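PDB 2HTA: putative enzyme related to aldose 1-epimerase from Salmonella typhimurium, which probably interconverts the alpha and beta anomers of glucose 6-phosphate, and perhaps of other hexose 6-phosphates, acting as a mutarotase on sugar phosphates. Local coordinates for residues A[55-60]-A[131-135]; A[29-33]-A[120-125]; A[229-233]-A[245-249]; A[178-184]-A[277-283]; A[145-149]-A[171-175]. All blocks are in the same frame, centred on the assembly; numbering follows the deposited sequence.

Contact 1. Residues A[55-60]-A[131-135]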
# COMPACT_ATOMS: atom_id res chain seq x y z
N PHE A 55 -4.07 7.08 -8.64
CA PHE A 55 -4.58 5.77 -8.31
C PHE A 55 -4.75 4.99 -9.61
O PHE A 55 -5.01 5.58 -10.65
CB PHE A 55 -5.99 5.92 -7.76
CG PHE A 55 -6.09 6.63 -6.45
CD1 PHE A 55 -6.19 5.91 -5.25
CD2 PHE A 55 -6.16 8.03 -6.42
CE1 PHE A 55 -6.29 6.61 -4.01
CE2 PHE A 55 -6.27 8.72 -5.20
CZ PHE A 55 -6.35 8.02 -4.01
N ALA A 56 -4.67 3.67 -9.54
CA ALA A 56 -5.25 2.87 -10.61
C ALA A 56 -6.62 2.41 -10.12
O ALA A 56 -6.79 2.02 -8.93
CB ALA A 56 -4.36 1.64 -10.92
N LEU A 57 -7.59 2.35 -11.05
CA LEU A 57 -8.87 1.70 -10.77
C LEU A 57 -8.64 0.25 -10.44
O LEU A 57 -9.33 -0.31 -9.57
CB LEU A 57 -9.87 1.80 -11.93
CG LEU A 57 -10.41 3.22 -12.14
CD1 LEU A 57 -11.29 3.30 -13.39
CD2 LEU A 57 -11.24 3.71 -10.89
N GLN A 58 -7.70 -0.37 -11.15
CA GLN A 58 -7.31 -1.76 -10.84
C GLN A 58 -6.67 -1.85 -9.47
O GLN A 58 -5.62 -1.25 -9.21
CB GLN A 58 -6.37 -2.31 -11.92
CG GLN A 58 -5.97 -3.74 -11.67
CD GLN A 58 -5.28 -4.28 -12.88
OE1 GLN A 58 -5.93 -4.57 -13.87
NE2 GLN A 58 -3.98 -4.38 -12.82
N GLY A 59 -7.30 -2.59 -8.55
CA GLY A 59 -6.80 -2.65 -7.19
C GLY A 59 -7.07 -1.44 -6.30
O GLY A 59 -6.52 -1.37 -5.19
N ALA A 60 -7.91 -0.49 -6.75
CA ALA A 60 -8.04 0.83 -6.07
C ALA A 60 -6.68 1.19 -5.51
O ALA A 60 -6.53 1.42 -4.29
CB ALA A 60 -9.07 0.77 -4.94
N MET A 131 -11.25 13.49 -1.00
CA MET A 131 -11.64 12.17 -0.43
C MET A 131 -12.17 11.33 -1.54
O MET A 131 -12.92 11.86 -2.37
CB MET A 131 -12.81 12.36 0.58
CG MET A 131 -12.51 13.22 1.82
SD MET A 131 -14.11 13.40 2.79
CE MET A 131 -14.55 11.66 3.09
N LEU A 132 -11.87 10.02 -1.55
CA LEU A 132 -12.37 9.17 -2.63
C LEU A 132 -12.78 7.82 -2.04
O LEU A 132 -12.13 7.34 -1.10
CB LEU A 132 -11.26 8.87 -3.66
CG LEU A 132 -10.55 10.02 -4.40
CD1 LEU A 132 -9.36 10.47 -3.58
CD2 LEU A 132 -10.06 9.47 -5.76
N THR A 133 -13.84 7.24 -2.60
CA THR A 133 -14.29 5.90 -2.18
C THR A 133 -14.33 5.03 -3.41
O THR A 133 -15.02 5.37 -4.37
CB THR A 133 -15.66 5.95 -1.63
OG1 THR A 133 -15.67 6.81 -0.47
CG2 THR A 133 -16.06 4.57 -1.18
N PHE A 134 -13.63 3.91 -3.36
CA PHE A 134 -13.63 2.91 -4.44
C PHE A 134 -14.38 1.68 -3.92
O PHE A 134 -14.36 1.37 -2.70
CB PHE A 134 -12.18 2.52 -4.78
CG PHE A 134 -11.38 3.61 -5.40
CD1 PHE A 134 -10.65 4.55 -4.59
CD2 PHE A 134 -11.35 3.76 -6.78
CE1 PHE A 134 -9.87 5.57 -5.21
CE2 PHE A 134 -10.56 4.77 -7.37
CZ PHE A 134 -9.84 5.66 -6.61
N GLU A 135 -15.01 0.94 -4.84
CA GLU A 135 -15.78 -0.24 -4.40
C GLU A 135 -15.43 -1.45 -5.30
O GLU A 135 -15.34 -1.31 -6.52
CB GLU A 135 -17.26 0.06 -4.56
CG GLU A 135 -18.15 -1.09 -4.12
CD GLU A 135 -19.63 -0.71 -4.24
OE1 GLU A 135 -20.16 -0.73 -5.36
OE2 GLU A 135 -20.24 -0.33 -3.24
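The packing of F55, L57 and A60 on L132 and F134 joins two antiparallel sheets of the galactose-mutarotase-like beta-sandwich: strand 51-56, with the type II turn L57-A60 that follows it, and strand 130-137. The turn is identified by the bond from A60 N to L57 O, 3.2 Å, and it brings A60 back toward the same phenylalanine that F55 and L57 reach. F134 is therefore touched from three directions. Its CE1 lies over one face of the F55 ring, displaced toward the rim, 3.7 Å from F55 CD1. With centroids 5.2 Å apart and planes inclined at 40°, the pair is oblique. L57 reaches the F134 ring in its plane, with CD2 3.7 Å from F134 CE2, the leucine crossing the phenylalanine at about a right angle. At the root of the ring, A60 CB stands 3.6 Å from F134 CB. F134 has CG anti to its carbonyl carbon (chi1 -67°), which swings the ring off the strand and between these partners. F156 meets the F55 ring edge-to-face, and W118 packs against both A60 and F134. The contact is apolar and mostly buried, with L57 partly exposed. L132 points back at F55 from its own strand and meets the CE2/CZ end of the ring, on the same side of its plane as F134; L132 CD1 is 3.9 Å from F55 CE2.

Contact 2. Residues A[29-33]-A[120-125]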
# COMPACT_ATOMS: atom_id res chain seq x y z
N LEU A 29 -13.03 14.92 -14.17
CA LEU A 29 -14.16 14.63 -13.22
C LEU A 29 -14.57 15.88 -12.46
O LEU A 29 -15.77 16.16 -12.29
CB LEU A 29 -13.77 13.51 -12.23
CG LEU A 29 -13.73 12.06 -12.80
CD1 LEU A 29 -12.45 11.73 -13.49
CD2 LEU A 29 -13.91 11.04 -11.61
N THR A 30 -13.56 16.59 -11.96
CA THR A 30 -13.70 17.84 -11.20
C THR A 30 -12.50 18.70 -11.51
O THR A 30 -11.59 18.26 -12.23
CB THR A 30 -13.73 17.57 -9.64
OG1 THR A 30 -12.42 17.24 -9.19
CG2 THR A 30 -14.71 16.51 -9.27
N PRO A 31 -12.43 19.94 -11.00
CA PRO A 31 -11.24 20.71 -11.34
C PRO A 31 -9.92 20.04 -10.94
O PRO A 31 -8.88 20.32 -11.55
CB PRO A 31 -11.44 22.03 -10.53
CG PRO A 31 -12.94 22.13 -10.38
CD PRO A 31 -13.38 20.72 -10.18
N VAL A 32 -9.92 19.14 -9.93
CA VAL A 32 -8.66 18.54 -9.53
C VAL A 32 -8.50 17.06 -9.88
O VAL A 32 -7.41 16.54 -9.78
CB VAL A 32 -8.35 18.76 -8.04
CG1 VAL A 32 -8.42 20.27 -7.71
CG2 VAL A 32 -9.35 17.99 -7.23
N LEU A 33 -9.60 16.42 -10.27
CA LEU A 33 -9.66 14.97 -10.49
C LEU A 33 -9.88 14.72 -11.95
O LEU A 33 -10.84 15.23 -12.54
CB LEU A 33 -10.84 14.38 -9.75
CG LEU A 33 -10.71 13.96 -8.29
CD1 LEU A 33 -12.08 13.42 -7.79
CD2 LEU A 33 -9.57 12.98 -8.07
N LEU A 120 -14.90 3.84 -8.97
CA LEU A 120 -14.85 5.02 -8.13
C LEU A 120 -16.27 5.43 -7.84
O LEU A 120 -17.00 5.98 -8.70
CB LEU A 120 -14.07 6.12 -8.85
CG LEU A 120 -14.13 7.53 -8.24
CD1 LEU A 120 -13.44 7.44 -6.86
CD2 LEU A 120 -13.40 8.59 -9.07
N LYS A 121 -16.71 5.16 -6.60
CA LYS A 121 -18.10 5.29 -6.21
C LYS A 121 -18.41 6.71 -5.78
O LYS A 121 -19.53 7.20 -6.03
CB LYS A 121 -18.38 4.34 -5.03
CG LYS A 121 -19.79 4.22 -4.62
CD LYS A 121 -19.91 3.34 -3.34
CE LYS A 121 -21.39 3.01 -3.06
NZ LYS A 121 -22.09 2.42 -4.28
N ALA A 122 -17.47 7.37 -5.10
CA ALA A 122 -17.76 8.72 -4.55
C ALA A 122 -16.50 9.49 -4.37
O ALA A 122 -15.43 8.91 -4.29
CB ALA A 122 -18.51 8.62 -3.21
N HIS A 123 -16.64 10.81 -4.24
CA HIS A 123 -15.51 11.65 -3.93
C HIS A 123 -16.03 13.01 -3.55
O HIS A 123 -17.15 13.35 -3.88
CB HIS A 123 -14.54 11.72 -5.15
CG HIS A 123 -15.21 12.13 -6.42
ND1 HIS A 123 -15.30 13.46 -6.82
CD2 HIS A 123 -15.82 11.40 -7.39
CE1 HIS A 123 -15.97 13.53 -7.95
NE2 HIS A 123 -16.28 12.29 -8.33
N ASN A 124 -15.22 13.72 -2.77
CA ASN A 124 -15.45 15.15 -2.52
C ASN A 124 -14.13 15.86 -2.34
O ASN A 124 -13.08 15.24 -2.20
CB ASN A 124 -16.41 15.35 -1.33
CG ASN A 124 -15.84 14.86 -0.07
OD1 ASN A 124 -15.16 15.61 0.64
ND2 ASN A 124 -16.15 13.59 0.27
N GLU A 125 -14.15 17.18 -2.39
CA GLU A 125 -12.89 17.89 -2.30
C GLU A 125 -13.17 19.27 -1.71
O GLU A 125 -14.33 19.72 -1.69
CB GLU A 125 -12.29 18.00 -3.70
CG GLU A 125 -13.17 18.66 -4.74
CD GLU A 125 -12.68 18.40 -6.16
OE1 GLU A 125 -12.56 17.20 -6.58
OE2 GLU A 125 -12.42 19.41 -6.85
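T30, at the head of an ST turn, reaches across to E125 on strand 119-125, the outermost strand of its sheet in the sandwich. From its CB, 3.3 Å from E125 OE1, the threonine divides into two branches with different tasks. OG1 lies between the backbone N and the carbonyl carbon (chi1 74°), which lets it face its own chain and the glutamate at once. It donates to E125 OE1 over 2.6 Å, meeting the syn side of that oxygen 16° out of the carboxylate plane. The same OG1 accepts from V32 N at 3.2 Å, the bond that defines the ST turn, and a weaker one arrives from L33 N. Two bonds and a weak third meet at this hydroxyl and would restrain its rotation. The other branch, CG2, passes H123 with its tip 3.5 Å from H123 CE1. Around the carboxylate, V32 CG2 and P31 CD supply an apolar border. L29 and T30 both face L33 in a classic beta bulge, with L29 N and T30 N donating to L33 O. L33 itself places CD1 over the H123 ring in a CH-pi contact, 3.8 Å from the centroid and 29° off the normal. At the other end of this surface contact, L29 and L120 meet tip to tip, CD2 to CD2 at 3.6 Å.

Contact 3. Residues A[229-233]-A[245-249]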
# COMPACT_ATOMS: atom_id res chain seq x y z
N PRO A 229 3.68 -4.24 17.68
CA PRO A 229 4.15 -2.92 17.32
C PRO A 229 3.26 -1.85 17.96
O PRO A 229 2.11 -2.13 18.34
CB PRO A 229 4.01 -2.92 15.78
CG PRO A 229 2.76 -3.77 15.56
CD PRO A 229 3.01 -4.91 16.54
N GLU A 230 3.81 -0.64 18.10
CA GLU A 230 3.05 0.48 18.57
C GLU A 230 2.15 0.98 17.44
O GLU A 230 2.37 0.62 16.31
CB GLU A 230 4.00 1.58 19.03
CG GLU A 230 4.80 1.22 20.30
CD GLU A 230 6.08 2.04 20.47
OE1 GLU A 230 6.23 3.15 19.92
OE2 GLU A 230 6.93 1.59 21.24
N ALA A 231 1.18 1.85 17.77
CA ALA A 231 0.25 2.39 16.79
C ALA A 231 0.99 3.11 15.68
O ALA A 231 0.59 3.06 14.51
CB ALA A 231 -0.75 3.38 17.46
N CYS A 232 2.05 3.82 16.05
CA CYS A 232 2.78 4.63 15.08
C CYS A 232 4.18 4.05 14.81
O CYS A 232 5.02 3.99 15.72
CB CYS A 232 2.88 6.06 15.65
SG CYS A 232 3.61 7.16 14.39
N SER A 233 4.42 3.61 13.58
CA SER A 233 5.77 3.31 13.16
C SER A 233 6.43 4.59 12.67
O SER A 233 5.77 5.39 12.01
CB SER A 233 5.78 2.30 11.98
OG SER A 233 4.98 1.12 12.23
N ASP A 245 5.59 9.07 9.43
CA ASP A 245 4.83 8.38 10.47
C ASP A 245 3.82 7.51 9.78
O ASP A 245 3.07 7.99 8.93
CB ASP A 245 4.10 9.41 11.33
CG ASP A 245 5.06 10.26 12.10
OD1 ASP A 245 6.22 9.82 12.42
OD2 ASP A 245 4.67 11.40 12.38
N VAL A 246 3.77 6.22 10.13
CA VAL A 246 2.79 5.29 9.56
C VAL A 246 1.96 4.76 10.71
O VAL A 246 2.48 4.03 11.56
CB VAL A 246 3.52 4.12 8.81
CG1 VAL A 246 2.52 3.30 8.03
CG2 VAL A 246 4.58 4.63 7.87
N VAL A 247 0.69 5.19 10.79
CA VAL A 247 -0.16 4.88 11.90
C VAL A 247 -1.12 3.76 11.51
O VAL A 247 -1.78 3.83 10.46
CB VAL A 247 -0.93 6.08 12.36
CG1 VAL A 247 -1.76 5.76 13.57
CG2 VAL A 247 0.03 7.25 12.70
N HIS A 248 -1.22 2.77 12.37
CA HIS A 248 -1.96 1.56 12.10
C HIS A 248 -3.18 1.49 12.99
O HIS A 248 -3.11 1.78 14.22
CB HIS A 248 -1.08 0.31 12.33
CG HIS A 248 0.29 0.40 11.70
ND1 HIS A 248 0.51 0.15 10.37
CD2 HIS A 248 1.47 0.80 12.22
CE1 HIS A 248 1.80 0.34 10.09
NE2 HIS A 248 2.41 0.72 11.21
N HIS A 249 -4.33 1.18 12.37
CA HIS A 249 -5.58 1.00 13.14
C HIS A 249 -6.32 -0.25 12.74
O HIS A 249 -6.34 -0.60 11.59
CB HIS A 249 -6.49 2.23 12.97
CG HIS A 249 -6.12 3.36 13.91
ND1 HIS A 249 -5.49 4.51 13.48
CD2 HIS A 249 -6.25 3.47 15.26
CE1 HIS A 249 -5.29 5.30 14.52
NE2 HIS A 249 -5.72 4.68 15.62
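The pairing of C232 and S233 with V246 and V247 is an antiparallel backbone ladder, partly buried, at the open end of the hairpin formed by strands 232-237 and 242-249. Its register follows from the bonds. S233 and V246 form a hydrogen-bonded pair, with V246 N donating to S233 O at 2.9 Å and S233 N donating to V246 O at 2.8 Å; the first is nearly straight, 174° at the hydrogen. C232 and V247 are the adjoining non-hydrogen-bonded pair. One step farther, H248 N donates to A231 O, so the pairing runs on into the loop before strand 232-237. A231 O also receives a CA-H...O contact from V247 CA at 3.3 Å. In the galactose-mutarotase-like sandwich this hairpin belongs to the large antiparallel sheet, and V281 of strand 278-286, in the other layer, packs on S233, V246 and H248.

The side chains add one more bond. H248 NE2 donates to S233 OG over 2.8 Å, and the oxygen lies only 7° out of the imidazole plane. H248 CG is anti to the carbonyl carbon (chi1 -47°), a setting that carries the ring back alongside S233. Its ND1 is held by T283 OG1, so both ring nitrogens are engaged and the ring's rotation is fixed. The side chain of H248 is about 6 Å from that of E282, an inferred active-site residue. On the side bearing C232 and V247, the sulfur rests between two neighbours: C232 SG is 3.8 Å from D245 CB and 4.0 Å from V247 CG2.

Contact 4. Residues A[178-184]-A[277-283]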
# COMPACT_ATOMS: atom_id res chain seq x y z
N LEU A 178 -2.37 -3.39 4.08
CA LEU A 178 -2.14 -2.27 3.19
C LEU A 178 -0.61 -2.24 3.06
O LEU A 178 0.10 -1.99 4.03
CB LEU A 178 -2.72 -0.97 3.81
CG LEU A 178 -4.18 -1.05 4.22
CD1 LEU A 178 -4.68 0.26 4.92
CD2 LEU A 178 -5.05 -1.31 2.93
N HIS A 179 -0.12 -2.65 1.89
CA HIS A 179 1.28 -3.06 1.70
C HIS A 179 2.12 -1.85 1.27
O HIS A 179 2.81 -1.90 0.25
CB HIS A 179 1.30 -4.11 0.57
CG HIS A 179 2.57 -4.88 0.43
ND1 HIS A 179 3.78 -4.28 0.18
CD2 HIS A 179 2.81 -6.23 0.37
CE1 HIS A 179 4.72 -5.20 0.04
NE2 HIS A 179 4.15 -6.38 0.11
N SER A 180 2.08 -0.75 2.03
CA SER A 180 2.69 0.50 1.54
C SER A 180 4.21 0.51 1.30
O SER A 180 4.97 0.03 2.13
CB SER A 180 2.37 1.61 2.56
OG SER A 180 1.02 1.47 2.92
N TYR A 181 4.61 1.09 0.16
CA TYR A 181 6.01 1.34 -0.25
C TYR A 181 6.32 2.84 -0.05
O TYR A 181 5.77 3.66 -0.76
CB TYR A 181 6.17 1.10 -1.74
CG TYR A 181 6.10 -0.36 -2.13
CD1 TYR A 181 4.87 -1.06 -2.14
CD2 TYR A 181 7.23 -1.02 -2.55
CE1 TYR A 181 4.76 -2.42 -2.57
CE2 TYR A 181 7.15 -2.42 -2.96
CZ TYR A 181 5.94 -3.08 -2.95
OH TYR A 181 5.86 -4.41 -3.35
N PHE A 182 7.25 3.13 0.82
CA PHE A 182 7.63 4.48 1.18
C PHE A 182 8.95 4.79 0.53
O PHE A 182 9.90 4.01 0.60
CB PHE A 182 7.69 4.61 2.70
CG PHE A 182 6.35 4.46 3.33
CD1 PHE A 182 5.99 3.28 3.98
CD2 PHE A 182 5.39 5.46 3.18
CE1 PHE A 182 4.70 3.12 4.51
CE2 PHE A 182 4.10 5.34 3.73
CZ PHE A 182 3.76 4.15 4.39
N ASN A 183 8.97 5.95 -0.12
CA ASN A 183 10.13 6.51 -0.81
C ASN A 183 11.13 6.97 0.24
O ASN A 183 10.80 7.72 1.15
CB ASN A 183 9.62 7.66 -1.70
CG ASN A 183 10.68 8.23 -2.63
OD1 ASN A 183 11.51 7.50 -3.18
ND2 ASN A 183 10.65 9.57 -2.83
N VAL A 184 12.34 6.43 0.15
CA VAL A 184 13.44 6.79 1.05
C VAL A 184 14.67 7.21 0.25
O VAL A 184 14.83 6.79 -0.91
CB VAL A 184 13.83 5.69 2.09
CG1 VAL A 184 12.63 5.37 2.99
CG2 VAL A 184 14.33 4.41 1.42
N THR A 277 15.69 2.66 -2.73
CA THR A 277 14.91 3.85 -2.45
C THR A 277 13.49 3.59 -1.92
O THR A 277 12.63 4.50 -1.94
CB THR A 277 14.87 4.80 -3.66
OG1 THR A 277 14.45 4.07 -4.83
CG2 THR A 277 16.29 5.38 -3.88
N PHE A 278 13.27 2.40 -1.38
CA PHE A 278 12.03 2.18 -0.61
C PHE A 278 12.20 1.29 0.59
O PHE A 278 13.15 0.47 0.67
CB PHE A 278 10.89 1.70 -1.52
CG PHE A 278 10.95 0.21 -1.86
CD1 PHE A 278 10.37 -0.75 -1.02
CD2 PHE A 278 11.59 -0.22 -3.03
CE1 PHE A 278 10.43 -2.12 -1.33
CE2 PHE A 278 11.63 -1.60 -3.36
CZ PHE A 278 11.04 -2.52 -2.52
N VAL A 279 11.26 1.43 1.53
CA VAL A 279 11.07 0.44 2.59
C VAL A 279 9.56 0.25 2.67
O VAL A 279 8.80 1.23 2.53
CB VAL A 279 11.65 0.89 3.96
CG1 VAL A 279 10.93 2.14 4.54
CG2 VAL A 279 11.63 -0.20 4.99
N CYS A 280 9.14 -1.00 2.85
CA CYS A 280 7.72 -1.27 3.11
C CYS A 280 7.42 -1.33 4.57
O CYS A 280 8.07 -2.08 5.31
CB CYS A 280 7.24 -2.56 2.42
SG CYS A 280 7.16 -2.40 0.65
N VAL A 281 6.41 -0.54 4.99
CA VAL A 281 5.91 -0.60 6.36
C VAL A 281 4.39 -0.77 6.21
O VAL A 281 3.65 0.18 5.83
CB VAL A 281 6.29 0.68 7.23
CG1 VAL A 281 5.57 0.66 8.64
CG2 VAL A 281 7.84 0.89 7.34
N GLU A 282 3.93 -2.00 6.47
CA GLU A 282 2.61 -2.47 6.05
C GLU A 282 1.69 -2.58 7.26
O GLU A 282 2.13 -3.08 8.31
CB GLU A 282 2.77 -3.86 5.42
CG GLU A 282 3.86 -3.87 4.35
CD GLU A 282 4.09 -5.26 3.78
OE1 GLU A 282 3.18 -6.10 3.85
OE2 GLU A 282 5.17 -5.48 3.21
N THR A 283 0.44 -2.18 7.10
CA THR A 283 -0.60 -2.42 8.14
C THR A 283 -1.22 -3.75 7.85
O THR A 283 -1.76 -3.97 6.74
CB THR A 283 -1.70 -1.36 8.08
OG1 THR A 283 -1.10 -0.06 8.22
CG2 THR A 283 -2.66 -1.55 9.23
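H179 turns CG anti to its backbone N (chi1 -167°) while E282 sets CG anti to its carbonyl carbon (chi1 -51°) and then extends; these torsions lay imidazole and carboxylate side by side, pointing the same way. The planes are 22° apart and stacked, with E282 OE2 over a rim of the ring, 3.2 Å from H179 CE1. The nearby H179 NE2 is not hydrogen-bonded to that oxygen because the angle is poor. C280 bridges two rings: its SG is over the centre of Y181, 3.5 Å from the centroid, and also at the edge of H179. F278 runs alongside Y181, with Y181 CD2 over its face and 3.5 Å from F278 CD1; Y181 OH is bound by R89. Antiparallel backbone bonds set this register. F182 N donates to V279 O at 3.0 Å and L178 N to T283 O at 2.8 Å. Between them H179 centres an inverse gamma turn that breaks the regular ladder, where S180 O still accepts from V281 N. H179 and E282 are the inferred catalytic residues, and a histidine and a glutamate facing each other across adjacent chain segments of the beta-sandwich are characteristic of the mutarotase active site.

Contact 5. Residues A[145-149]-A[171-175]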
# COMPACT_ATOMS: atom_id res chain seq x y z
N TYR A 145 -13.40 -18.83 -7.95
CA TYR A 145 -12.24 -19.21 -7.14
C TYR A 145 -12.36 -18.85 -5.67
O TYR A 145 -11.53 -19.32 -4.89
CB TYR A 145 -10.92 -18.68 -7.73
CG TYR A 145 -10.94 -17.22 -8.10
CD1 TYR A 145 -10.78 -16.23 -7.11
CD2 TYR A 145 -11.08 -16.81 -9.43
CE1 TYR A 145 -10.80 -14.89 -7.44
CE2 TYR A 145 -11.08 -15.46 -9.76
CZ TYR A 145 -10.95 -14.50 -8.75
OH TYR A 145 -10.99 -13.14 -9.07
N TRP A 146 -13.38 -18.08 -5.27
CA TRP A 146 -13.57 -17.73 -3.84
C TRP A 146 -15.08 -17.55 -3.61
O TRP A 146 -15.65 -16.45 -3.78
CB TRP A 146 -12.73 -16.49 -3.46
CG TRP A 146 -12.50 -16.27 -1.97
CD1 TRP A 146 -11.68 -16.98 -1.14
CD2 TRP A 146 -13.07 -15.22 -1.16
NE1 TRP A 146 -11.77 -16.47 0.15
CE2 TRP A 146 -12.59 -15.39 0.15
CE3 TRP A 146 -13.96 -14.17 -1.43
CZ2 TRP A 146 -12.97 -14.54 1.20
CZ3 TRP A 146 -14.34 -13.32 -0.37
CH2 TRP A 146 -13.82 -13.51 0.92
N PRO A 147 -15.75 -18.65 -3.23
CA PRO A 147 -17.21 -18.75 -3.21
C PRO A 147 -17.85 -18.04 -2.03
O PRO A 147 -18.56 -18.68 -1.24
CB PRO A 147 -17.45 -20.27 -3.17
CG PRO A 147 -16.28 -20.75 -2.33
CD PRO A 147 -15.10 -19.91 -2.80
N HIS A 148 -17.64 -16.72 -1.95
CA HIS A 148 -18.23 -15.87 -0.93
C HIS A 148 -18.61 -14.54 -1.60
O HIS A 148 -17.81 -13.96 -2.35
CB HIS A 148 -17.19 -15.53 0.15
CG HIS A 148 -16.50 -16.73 0.71
ND1 HIS A 148 -17.01 -17.45 1.77
CD2 HIS A 148 -15.34 -17.35 0.35
CE1 HIS A 148 -16.20 -18.47 2.04
NE2 HIS A 148 -15.19 -18.43 1.20
N ASP A 149 -19.80 -14.06 -1.33
CA ASP A 149 -20.12 -12.75 -1.81
C ASP A 149 -19.50 -11.68 -0.91
O ASP A 149 -19.32 -11.89 0.29
CB ASP A 149 -21.61 -12.57 -2.03
CG ASP A 149 -22.03 -13.15 -3.39
OD1 ASP A 149 -21.69 -12.59 -4.52
OD2 ASP A 149 -22.62 -14.20 -3.32
N GLU A 171 -19.83 -12.28 4.99
CA GLU A 171 -19.73 -13.20 6.13
C GLU A 171 -18.57 -14.11 5.84
O GLU A 171 -18.71 -15.06 5.04
CB GLU A 171 -21.00 -14.06 6.25
CG GLU A 171 -22.34 -13.32 6.19
CD GLU A 171 -22.67 -12.51 7.45
OE1 GLU A 171 -22.45 -12.98 8.62
OE2 GLU A 171 -23.18 -11.38 7.27
N PHE A 172 -17.42 -13.81 6.45
CA PHE A 172 -16.23 -14.56 6.10
C PHE A 172 -15.15 -14.14 7.08
O PHE A 172 -15.31 -13.19 7.82
CB PHE A 172 -15.77 -14.35 4.62
CG PHE A 172 -15.91 -12.93 4.12
CD1 PHE A 172 -15.22 -11.89 4.73
CD2 PHE A 172 -16.75 -12.62 3.05
CE1 PHE A 172 -15.34 -10.53 4.27
CE2 PHE A 172 -16.91 -11.31 2.62
CZ PHE A 172 -16.20 -10.23 3.21
N ALA A 173 -14.05 -14.89 7.07
CA ALA A 173 -12.90 -14.59 7.89
C ALA A 173 -11.72 -14.50 6.94
O ALA A 173 -11.58 -15.34 6.05
CB ALA A 173 -12.68 -15.72 8.91
N THR A 174 -10.92 -13.44 7.06
CA THR A 174 -9.87 -13.08 6.10
C THR A 174 -8.55 -12.68 6.78
O THR A 174 -8.50 -12.44 7.99
CB THR A 174 -10.26 -11.84 5.21
OG1 THR A 174 -10.43 -10.66 6.04
CG2 THR A 174 -11.53 -12.04 4.43
N THR A 175 -7.49 -12.60 5.98
CA THR A 175 -6.32 -11.85 6.39
C THR A 175 -6.03 -10.83 5.28
O THR A 175 -6.46 -11.00 4.12
CB THR A 175 -5.10 -12.75 6.66
OG1 THR A 175 -4.79 -13.50 5.49
CG2 THR A 175 -5.38 -13.77 7.88
O HOH W 1 -19.38 -16.50 2.78
O HOH W 2 -20.52 -13.12 2.30
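W146, just after helix 140-145, reaches F172 with the far corner of its indole. CH2 stands over one face of the phenylalanine, toward the rim and 3.7 Å from F172 CD2. The six-membered ring and the F172 ring have centroids 5.4 Å apart and planes at 50°, an oblique pair. With chi1 at -162° the indole extends away from its own backbone N, out toward the strand, where its CZ2 also nears T174 CG2. P147 centres an inverse gamma turn, marked by the 2.7 Å bond from H148 N to W146 O, and this reversal brings H148 CD2 over the W146 ring. The contact joins the loop before strand 151-158 to the start of strand 172-183, at the periphery of the sandwich and away from the annotated sites. Next, H148 packs CB near F172 and turns ND1 to a water 2.7 Å away, which donates to E171 O. D149 follows with a second water bridge: that water donates to D149 O at 2.6 Å and accepts from E171 N. D149 OD1 is held by S138 and R143, while D149 O also lies in the plane of the F172 ring, at its edge, 3.4 Å from F172 CE2.

Overall arrangement
From the N terminus, segment 29-33 opens contact 2 and 55-60 opens contact 1. Contact 2 closes at 120-125 and contact 1 at 131-135, so the two loops cross; they touch where strands 119-125 and 130-137 pair, and both tie the five-strand sheet to the first two strands of the nine-strand one. Contact 5 follows as a short loop, closing at the start of strand 172-183. Farther along that strand contact 4 opens, and it closes only at 277-283, enclosing the hairpin of contact 3. Contacts 3 and 4 touch, linking the nine-strand sheet to the sheet bearing the inferred active site; their centres are about 13 Å apart.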